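Local coordinates for translation initiation factor eIF2b-like protein (Chaetomium thermophilum, PDB 4ZEM) that probably serves as the beta subunit of eIF2B, the decameric guanine nucleotide exchange factor that acts on initiation factor eIF2, at residues A[13-18]-A[49-54]; A[55-60]-A[161-166]; A[194-199]-A[256-261]. One frame throughout, in Å; residues are numbered along the deposited sequence.

Contact 1: residues A[13-18]-A[49-54]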
loop_
_atom_site.group_PDB
_atom_site.type_symbol
_atom_site.label_atom_id
_atom_site.label_comp_id
_atom_site.label_asym_id
_atom_site.label_seq_id
_atom_site.Cartn_x
_atom_site.Cartn_y
_atom_site.Cartn_z
ATOM N N ALA A 13 -16.548 -2.433 8.421
ATOM C CA ALA A 13 -16.685 -3.619 9.256
ATOM C C ALA A 13 -17.941 -4.400 8.886
ATOM O O ALA A 13 -17.910 -5.625 8.771
ATOM C CB ALA A 13 -16.716 -3.229 10.723
ATOM N N THR A 14 -19.044 -3.682 8.692
ATOM C CA THR A 14 -20.300 -4.308 8.293
ATOM C C THR A 14 -20.178 -4.856 6.872
ATOM O O THR A 14 -20.699 -5.929 6.563
ATOM C CB THR A 14 -21.486 -3.323 8.380
ATOM O OG1 THR A 14 -21.233 -2.184 7.551
ATOM C CG2 THR A 14 -21.692 -2.863 9.815
ATOM N N TRP A 15 -19.484 -4.113 6.013
ATOM C CA TRP A 15 -19.247 -4.542 4.638
ATOM C C TRP A 15 -18.456 -5.846 4.606
ATOM O O TRP A 15 -18.721 -6.726 3.789
ATOM C CB TRP A 15 -18.500 -3.457 3.854
ATOM C CG TRP A 15 -18.173 -3.845 2.438
ATOM C CD1 TRP A 15 -18.972 -3.693 1.345
ATOM C CD2 TRP A 15 -16.954 -4.441 1.962
ATOM N NE1 TRP A 15 -18.335 -4.160 0.220
ATOM C CE2 TRP A 15 -17.095 -4.624 0.570
ATOM C CE3 TRP A 15 -15.760 -4.833 2.577
ATOM C CZ2 TRP A 15 -16.088 -5.183 -0.217
ATOM C CZ3 TRP A 15 -14.760 -5.391 1.793
ATOM C CH2 TRP A 15 -14.932 -5.560 0.410
ATOM N N THR A 16 -17.488 -5.961 5.509
ATOM C CA THR A 16 -16.602 -7.120 5.561
ATOM C C THR A 16 -17.298 -8.451 5.872
ATOM O O THR A 16 -16.934 -9.482 5.303
ATOM C CB THR A 16 -15.477 -6.897 6.591
ATOM O OG1 THR A 16 -14.799 -5.672 6.292
ATOM C CG2 THR A 16 -14.472 -8.037 6.548
ATOM N N LYS A 17 -18.294 -8.451 6.755
ATOM C CA LYS A 17 -18.929 -9.722 7.108
ATOM C C LYS A 17 -20.241 -10.003 6.380
ATOM O O LYS A 17 -20.881 -11.026 6.622
ATOM C CB LYS A 17 -19.169 -9.814 8.616
ATOM C CG LYS A 17 -18.335 -10.905 9.266
ATOM C CD LYS A 17 -18.514 -12.222 8.505
ATOM C CE LYS A 17 -18.107 -13.429 9.330
ATOM N NZ LYS A 17 -18.928 -13.555 10.568
ATOM N N SER A 18 -20.638 -9.106 5.490
ATOM C CA SER A 18 -21.704 -9.426 4.560
ATOM C C SER A 18 -21.090 -10.011 3.298
ATOM O O SER A 18 -21.786 -10.557 2.456
ATOM C CB SER A 18 -22.536 -8.188 4.233
ATOM O OG SER A 18 -21.713 -7.041 4.119
ATOM N N ILE A 49 -9.883 -3.892 -1.090
ATOM C CA ILE A 49 -9.739 -4.308 -2.480
ATOM C C ILE A 49 -9.347 -5.784 -2.566
ATOM O O ILE A 49 -9.915 -6.542 -3.356
ATOM C CB ILE A 49 -8.690 -3.458 -3.222
ATOM C CG1 ILE A 49 -9.085 -1.980 -3.191
ATOM C CG2 ILE A 49 -8.538 -3.933 -4.659
ATOM C CD1 ILE A 49 -10.429 -1.693 -3.840
ATOM N N ALA A 50 -8.398 -6.192 -1.728
ATOM C CA ALA A 50 -7.935 -7.578 -1.709
ATOM C C ALA A 50 -9.077 -8.545 -1.372
ATOM O O ALA A 50 -9.224 -9.594 -1.997
ATOM C CB ALA A 50 -6.782 -7.739 -0.712
ATOM N N GLN A 51 -9.889 -8.182 -0.388
ATOM C CA GLN A 51 -11.015 -9.014 0.012
ATOM C C GLN A 51 -12.094 -9.105 -1.065
ATOM O O GLN A 51 -12.672 -10.176 -1.290
ATOM C CB GLN A 51 -11.615 -8.490 1.320
ATOM C CG GLN A 51 -10.962 -9.085 2.550
ATOM C CD GLN A 51 -11.383 -8.405 3.829
ATOM O OE1 GLN A 51 -11.557 -7.188 3.870
ATOM N NE2 GLN A 51 -11.554 -9.188 4.886
ATOM N N LEU A 52 -12.378 -7.981 -1.715
ATOM C CA LEU A 52 -13.368 -7.957 -2.787
ATOM C C LEU A 52 -12.874 -8.790 -3.973
ATOM O O LEU A 52 -13.644 -9.546 -4.570
ATOM C CB LEU A 52 -13.669 -6.512 -3.211
ATOM C CG LEU A 52 -14.817 -6.231 -4.197
ATOM C CD1 LEU A 52 -14.443 -6.489 -5.662
ATOM C CD2 LEU A 52 -16.070 -7.005 -3.801
ATOM N N LEU A 53 -11.594 -8.642 -4.315
ATOM C CA LEU A 53 -11.010 -9.390 -5.424
ATOM C C LEU A 53 -11.016 -10.888 -5.132
ATOM O O LEU A 53 -11.209 -11.706 -6.034
ATOM C CB LEU A 53 -9.589 -8.906 -5.717
ATOM C CG LEU A 53 -9.507 -7.507 -6.333
ATOM C CD1 LEU A 53 -8.085 -7.200 -6.787
ATOM C CD2 LEU A 53 -10.497 -7.361 -7.490
ATOM N N ARG A 54 -10.827 -11.242 -3.864
ATOM C CA ARG A 54 -10.905 -12.636 -3.448
ATOM C C ARG A 54 -12.300 -13.205 -3.709
ATOM O O ARG A 54 -12.449 -14.357 -4.130
ATOM C CB ARG A 54 -10.557 -12.780 -1.970
ATOM C CG ARG A 54 -10.382 -14.218 -1.520
ATOM C CD ARG A 54 -10.029 -14.293 -0.049
ATOM N NE ARG A 54 -9.986 -15.669 0.426
ATOM C CZ ARG A 54 -11.001 -16.282 1.024
ATOM N NH1 ARG A 54 -12.142 -15.637 1.227
ATOM N NH2 ARG A 54 -10.871 -17.539 1.424
#

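Contact 2: residues A[55-60]-A[161-166]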
loop_
_atom_site.group_PDB
_atom_site.type_symbol
_atom_site.label_atom_id
_atom_site.label_comp_id
_atom_site.label_asym_id
_atom_site.label_seq_id
_atom_site.Cartn_x
_atom_site.Cartn_y
_atom_site.Cartn_z
ATOM N N GLN A 55 -13.315 -12.385 -3.469
ATOM C CA GLN A 55 -14.693 -12.802 -3.673
ATOM C C GLN A 55 -15.014 -12.881 -5.165
ATOM O O GLN A 55 -15.831 -13.697 -5.592
ATOM C CB GLN A 55 -15.648 -11.824 -2.991
ATOM C CG GLN A 55 -15.791 -12.032 -1.502
ATOM C CD GLN A 55 -16.261 -13.425 -1.138
ATOM O OE1 GLN A 55 -17.149 -13.985 -1.781
ATOM N NE2 GLN A 55 -15.666 -13.993 -0.093
ATOM N N VAL A 56 -14.351 -12.039 -5.952
ATOM C CA VAL A 56 -14.464 -12.098 -7.405
ATOM C C VAL A 56 -13.908 -13.421 -7.925
ATOM O O VAL A 56 -14.525 -14.077 -8.758
ATOM C CB VAL A 56 -13.729 -10.915 -8.071
ATOM C CG1 VAL A 56 -13.630 -11.107 -9.572
ATOM C CG2 VAL A 56 -14.428 -9.609 -7.741
ATOM N N VAL A 57 -12.750 -13.819 -7.410
ATOM C CA VAL A 57 -12.148 -15.095 -7.783
ATOM C C VAL A 57 -13.081 -16.238 -7.393
ATOM O O VAL A 57 -13.276 -17.183 -8.154
ATOM C CB VAL A 57 -10.765 -15.292 -7.127
ATOM C CG1 VAL A 57 -10.238 -16.694 -7.401
ATOM C CG2 VAL A 57 -9.787 -14.246 -7.642
ATOM N N ALA A 58 -13.660 -16.136 -6.202
ATOM C CA ALA A 58 -14.533 -17.178 -5.671
ATOM C C ALA A 58 -15.904 -17.281 -6.349
ATOM O O ALA A 58 -16.346 -18.373 -6.680
ATOM C CB ALA A 58 -14.723 -16.970 -4.175
ATOM N N LYS A 59 -16.587 -16.156 -6.526
ATOM C CA LYS A 59 -17.974 -16.178 -6.980
ATOM C C LYS A 59 -18.232 -15.866 -8.458
ATOM O O LYS A 59 -19.276 -16.248 -8.980
ATOM C CB LYS A 59 -18.804 -15.226 -6.122
ATOM C CG LYS A 59 -18.781 -15.550 -4.637
ATOM C CD LYS A 59 -19.750 -14.657 -3.882
ATOM C CE LYS A 59 -20.021 -15.175 -2.482
ATOM N NZ LYS A 59 -21.216 -14.514 -1.882
ATOM N N SER A 60 -17.329 -15.154 -9.130
ATOM C CA SER A 60 -17.560 -14.832 -10.542
ATOM C C SER A 60 -17.500 -16.095 -11.416
ATOM O O SER A 60 -16.968 -17.123 -10.996
ATOM C CB SER A 60 -16.564 -13.782 -11.039
ATOM O OG SER A 60 -15.291 -14.351 -11.281
ATOM N N SER A 161 -8.812 -22.341 -5.860
ATOM C CA SER A 161 -8.454 -22.514 -4.458
ATOM C C SER A 161 -7.094 -21.908 -4.142
ATOM O O SER A 161 -6.913 -21.256 -3.113
ATOM C CB SER A 161 -8.460 -23.995 -4.079
ATOM O OG SER A 161 -7.926 -24.174 -2.779
ATOM N N GLU A 162 -6.133 -22.138 -5.028
ATOM C CA GLU A 162 -4.776 -21.648 -4.816
ATOM C C GLU A 162 -4.691 -20.120 -4.905
ATOM O O GLU A 162 -3.955 -19.486 -4.145
ATOM C CB GLU A 162 -3.822 -22.294 -5.824
ATOM C CG GLU A 162 -2.473 -22.696 -5.236
ATOM C CD GLU A 162 -2.569 -23.837 -4.226
ATOM O OE1 GLU A 162 -1.522 -24.200 -3.650
ATOM O OE2 GLU A 162 -3.677 -24.373 -4.004
ATOM N N VAL A 163 -5.443 -19.533 -5.833
ATOM C CA VAL A 163 -5.468 -18.082 -5.991
ATOM C C VAL A 163 -6.072 -17.392 -4.775
ATOM O O VAL A 163 -5.545 -16.383 -4.300
ATOM C CB VAL A 163 -6.249 -17.662 -7.252
ATOM C CG1 VAL A 163 -6.517 -16.161 -7.249
ATOM C CG2 VAL A 163 -5.490 -18.070 -8.500
ATOM N N MET A 164 -7.166 -17.944 -4.261
ATOM C CA MET A 164 -7.811 -17.373 -3.086
ATOM C C MET A 164 -6.867 -17.373 -1.885
ATOM O O MET A 164 -6.806 -16.404 -1.124
ATOM C CB MET A 164 -9.085 -18.156 -2.749
ATOM C CG MET A 164 -10.233 -17.957 -3.731
ATOM S SD MET A 164 -11.681 -18.996 -3.400
ATOM C CE MET A 164 -12.131 -18.457 -1.755
ATOM N N ASP A 165 -6.116 -18.460 -1.737
ATOM C CA ASP A 165 -5.097 -18.565 -0.702
ATOM C C ASP A 165 -4.034 -17.471 -0.842
ATOM O O ASP A 165 -3.642 -16.837 0.144
ATOM C CB ASP A 165 -4.465 -19.958 -0.734
ATOM C CG ASP A 165 -5.264 -20.972 0.076
ATOM O OD1 ASP A 165 -6.140 -20.549 0.861
ATOM O OD2 ASP A 165 -5.025 -22.187 -0.073
ATOM N N GLY A 166 -3.570 -17.257 -2.068
ATOM C CA GLY A 166 -2.549 -16.262 -2.348
ATOM C C GLY A 166 -3.035 -14.863 -2.027
ATOM O O GLY A 166 -2.268 -14.015 -1.544
#

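Contact 3: residues A[194-199]-A[256-261]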
loop_
_atom_site.group_PDB
_atom_site.type_symbol
_atom_site.label_atom_id
_atom_site.label_comp_id
_atom_site.label_asym_id
_atom_site.label_seq_id
_atom_site.Cartn_x
_atom_site.Cartn_y
_atom_site.Cartn_z
ATOM N N TYR A 194 16.971 13.681 17.249
ATOM C CA TYR A 194 15.894 14.642 17.076
ATOM C C TYR A 194 15.234 14.319 15.747
ATOM O O TYR A 194 15.809 14.562 14.681
ATOM C CB TYR A 194 16.440 16.063 17.106
ATOM C CG TYR A 194 16.312 16.717 18.455
ATOM C CD1 TYR A 194 15.639 17.926 18.609
ATOM C CD2 TYR A 194 16.914 16.151 19.572
ATOM C CE1 TYR A 194 15.549 18.537 19.851
ATOM C CE2 TYR A 194 16.808 16.740 20.823
ATOM C CZ TYR A 194 16.133 17.931 20.956
ATOM O OH TYR A 194 16.052 18.510 22.198
ATOM N N VAL A 195 14.027 13.767 15.818
ATOM C CA VAL A 195 13.352 13.255 14.633
ATOM C C VAL A 195 12.173 14.131 14.260
ATOM O O VAL A 195 11.216 14.276 15.025
ATOM C CB VAL A 195 12.853 11.805 14.861
ATOM C CG1 VAL A 195 12.074 11.302 13.658
ATOM C CG2 VAL A 195 14.023 10.885 15.173
ATOM N N LEU A 196 12.221 14.676 13.053
ATOM C CA LEU A 196 11.161 15.545 12.581
ATOM C C LEU A 196 10.154 14.690 11.812
ATOM O O LEU A 196 10.481 14.092 10.788
ATOM C CB LEU A 196 11.749 16.680 11.726
ATOM C CG LEU A 196 10.895 17.782 11.075
ATOM C CD1 LEU A 196 10.169 17.327 9.823
ATOM C CD2 LEU A 196 9.934 18.422 12.069
ATOM N N ALA A 197 8.935 14.615 12.331
ATOM C CA ALA A 197 7.877 13.850 11.678
ATOM C C ALA A 197 6.865 14.804 11.083
ATOM O O ALA A 197 6.147 15.494 11.810
ATOM C CB ALA A 197 7.199 12.909 12.664
ATOM N N TYR A 198 6.776 14.818 9.757
ATOM C CA TYR A 198 5.902 15.777 9.104
ATOM C C TYR A 198 4.558 15.111 8.860
ATOM O O TYR A 198 4.484 14.105 8.155
ATOM C CB TYR A 198 6.513 16.279 7.793
ATOM C CG TYR A 198 5.618 17.238 7.052
ATOM C CD1 TYR A 198 5.732 18.609 7.266
ATOM C CD2 TYR A 198 4.650 16.789 6.160
ATOM C CE1 TYR A 198 4.913 19.508 6.615
ATOM C CE2 TYR A 198 3.822 17.687 5.498
ATOM C CZ TYR A 198 3.962 19.047 5.734
ATOM O OH TYR A 198 3.157 19.957 5.088
ATOM N N GLN A 199 3.512 15.671 9.472
ATOM C CA GLN A 199 2.151 15.123 9.407
ATOM C C GLN A 199 2.089 13.599 9.485
ATOM O O GLN A 199 1.650 12.957 8.537
ATOM C CB GLN A 199 1.447 15.581 8.130
ATOM C CG GLN A 199 1.312 17.081 7.987
ATOM C CD GLN A 199 0.095 17.459 7.166
ATOM O OE1 GLN A 199 -0.756 16.617 6.880
ATOM N NE2 GLN A 199 -0.002 18.730 6.795
ATOM N N ASN A 256 5.449 28.942 10.927
ATOM C CA ASN A 256 6.485 29.771 10.329
ATOM C C ASN A 256 7.901 29.239 10.512
ATOM O O ASN A 256 8.740 29.348 9.626
ATOM C CB ASN A 256 6.382 31.212 10.833
ATOM C CG ASN A 256 6.511 31.320 12.340
ATOM O OD1 ASN A 256 7.571 31.062 12.907
ATOM N ND2 ASN A 256 5.434 31.728 12.995
ATOM N N GLY A 257 8.154 28.675 11.683
ATOM C CA GLY A 257 9.459 28.165 12.061
ATOM C C GLY A 257 10.045 26.897 11.472
ATOM O O GLY A 257 11.209 26.599 11.711
ATOM N N LEU A 258 9.258 26.123 10.741
ATOM C CA LEU A 258 9.761 24.852 10.223
ATOM C C LEU A 258 11.124 25.017 9.560
ATOM O O LEU A 258 12.040 24.243 9.814
ATOM C CB LEU A 258 8.791 24.238 9.220
ATOM C CG LEU A 258 9.262 22.877 8.698
ATOM C CD1 LEU A 258 9.658 21.972 9.862
ATOM C CD2 LEU A 258 8.203 22.198 7.838
ATOM N N MET A 259 11.262 26.053 8.744
ATOM C CA MET A 259 12.476 26.246 7.967
ATOM C C MET A 259 13.643 26.623 8.868
ATOM O O MET A 259 14.775 26.194 8.654
ATOM C CB MET A 259 12.251 27.337 6.922
ATOM C CG MET A 259 13.010 27.146 5.634
ATOM S SD MET A 259 12.467 25.646 4.801
ATOM C CE MET A 259 10.692 25.871 4.817
ATOM N N ALA A 260 13.351 27.416 9.889
ATOM C CA ALA A 260 14.354 27.823 10.864
ATOM C C ALA A 260 14.833 26.655 11.730
ATOM O O ALA A 260 15.996 26.610 12.124
ATOM C CB ALA A 260 13.812 28.943 11.739
ATOM N N TYR A 261 13.943 25.707 12.016
ATOM C CA TYR A 261 14.245 24.673 13.000
ATOM C C TYR A 261 14.830 23.377 12.439
ATOM O O TYR A 261 15.454 22.622 13.185
ATOM C CB TYR A 261 12.956 24.328 13.769
ATOM C CG TYR A 261 13.152 23.371 14.919
ATOM C CD1 TYR A 261 13.496 23.845 16.179
ATOM C CD2 TYR A 261 13.009 22.000 14.750
ATOM C CE1 TYR A 261 13.686 22.986 17.238
ATOM C CE2 TYR A 261 13.210 21.130 15.802
ATOM C CZ TYR A 261 13.545 21.634 17.047
ATOM O OH TYR A 261 13.737 20.788 18.110
#

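Contact 1: residues A[13-18]-A[49-54]
T16 and Q51 bring the two backbones nearest, their CA atoms 8.1 Å apart, where the short helix 12-18 runs alongside helix 43-59. The segments point almost the same way, at 21° to each other, but their axes come no closer than 11.2 Å. Such a spacing calls for long or bulky side chains, and W15 and Q51 supply them. W15 has its CG anti to the backbone N (chi1 178°), which sends the indole across the gap. The benzo end of the ring arrives edge-on at L52: L52 CB lies in the ring plane, 4.0 Å from W15 CH2, and L52 CD2 is 4.0 Å from W15 CZ2. The two side chains cross at about a right angle. Tryptophan suits this place because its benzo end meets L52, the indole also touches L31 and L34 of helix 24-37, and NE1 donates to the S27 carbonyl. Beside this apolar touch, the extended Q51 chain lays its amide against the T16 methyl, with NE2 3.5 Å from CG2. T16 turns its hydroxyl back to the L12 carbonyl of its own helix, and threonine thus offers a methyl to Q51 and a hydroxyl to the main chain. The two segments are therefore held to each other by van der Waals contact, and the indole's polar need is met by the helix lying between them in sequence.

Contact 2: residues A[55-60]-A[161-166]
With CG1 anti to the backbone N in both V57 (chi1 173°) and V163 (chi1 168°), each valine turns a methyl into the space between helix 43-59 and helix 154-182. M164 takes another course: its CG stands beside the backbone N, and a turn at the thioether (chi3 60°) bends the chain so that sulfur and methyl both come against A58. These rotamers serve a nearly antiparallel pair, inclined at 165° with segment axes 9.5 Å apart; V57 and M164 lie closest in backbone register.

CG1 of V163 seats in the fork of V57, 3.8 Å from both CG1 and CG2 of V57. V57 also meets the stem of M164, whose CG lies 3.9 Å from V57 CG1, the two chains sliding past each other in opposite directions. Farther out, M164 SD reaches A58 CB at 3.7 Å, and M164 CE lies 3.8 Å from the same A58 CB. Alanine suits that position because its single methyl leaves the flexible thioether room to lie over the helix. Replacing M164 by an alanine removes the thioether that lies on A58 CB and would probably open a gap beside V57 CG1. L68 of helix 65-82 also touches V57, and I100 of helix 88-104 touches V163, so the valines belong to a wider apolar bundle.

At the end of helix 43-59, S60 OG donates to V56 O (2.7 Å), which S60 N approaches from the opposite face of the carbonyl plane. Across the two segments the touch is apolar, shape against shape; a weak hydrogen bond from R160 of helix 154-182 to the A58 carbonyl, and W62 NE1 on the V57 carbonyl, add a little polar support beside it.

Contact 3: residues A[194-199]-A[256-261]
Y194 and Y261 meet at about a right angle, the phenol end of one directed at the rim of the other. Y261 OH lies in the plane of the Y194 ring, at its edge, 3.4 Å from CE1 and 3.5 Å from CD1. The oxygen therefore faces the ring's C-H groups and leaves its pi faces alone, a weakly polar approach; one of Y194's partners through its pi system is R264, in a cation-pi contact. Y261 extends that far because its CG is anti to the backbone N (chi1 -174°), which carries the long ring from the short helix 258-261 to the start of strand 194-198.

Deeper in, L258 works with both of its methyls. CD1 meets CD2 of L196 at 4.2 Å, the two leucines crossing roughly perpendicularly, while CD2 approaches CD1 of Y198 obliquely at 4.4 Å. A branched leucine suits this place, since each arm can serve a different partner. Y198 keeps its ring carbons for such apolar neighbours and gives its hydroxyl to a hydrogen bond with the S285 carbonyl.

Strand 194-198 lies in the parallel part of a mixed sheet, flanked by strands 218-222 and 267-271, with I220 and A222 also touching L196. Helix 258-261 belongs to the connection that leaves the outermost strand 249-252 and returns beyond 194-198 to enter 267-271, the crossover expected of a Rossmann-like sheet. Here it packs on one sheet face, with A290 of helix 287-296 covering L258 as well.

In the fold
Contacts 1 and 2 lie in the helical part of the chain and share helix 43-59, which meets the N-terminal helix and helix 154-182. Their centres lie about 13 Å apart, and R54 of 49-54 packs on M164 of contact 2, so the contacts touch. Contact 3 is across the chain's centre, in the Rossmann-like domain, its centre about 39 Å and 46 Å from the centres of contacts 1 and 2. Both helix pairings are partly buried, contact 1 mixing an indole and an amide with aliphatic groups, contact 2 using aliphatic and thioether groups alone across its segments. Contact 3 is mostly buried and joins a helix to a sheet, leucines inside and paired tyrosines nearer the surface.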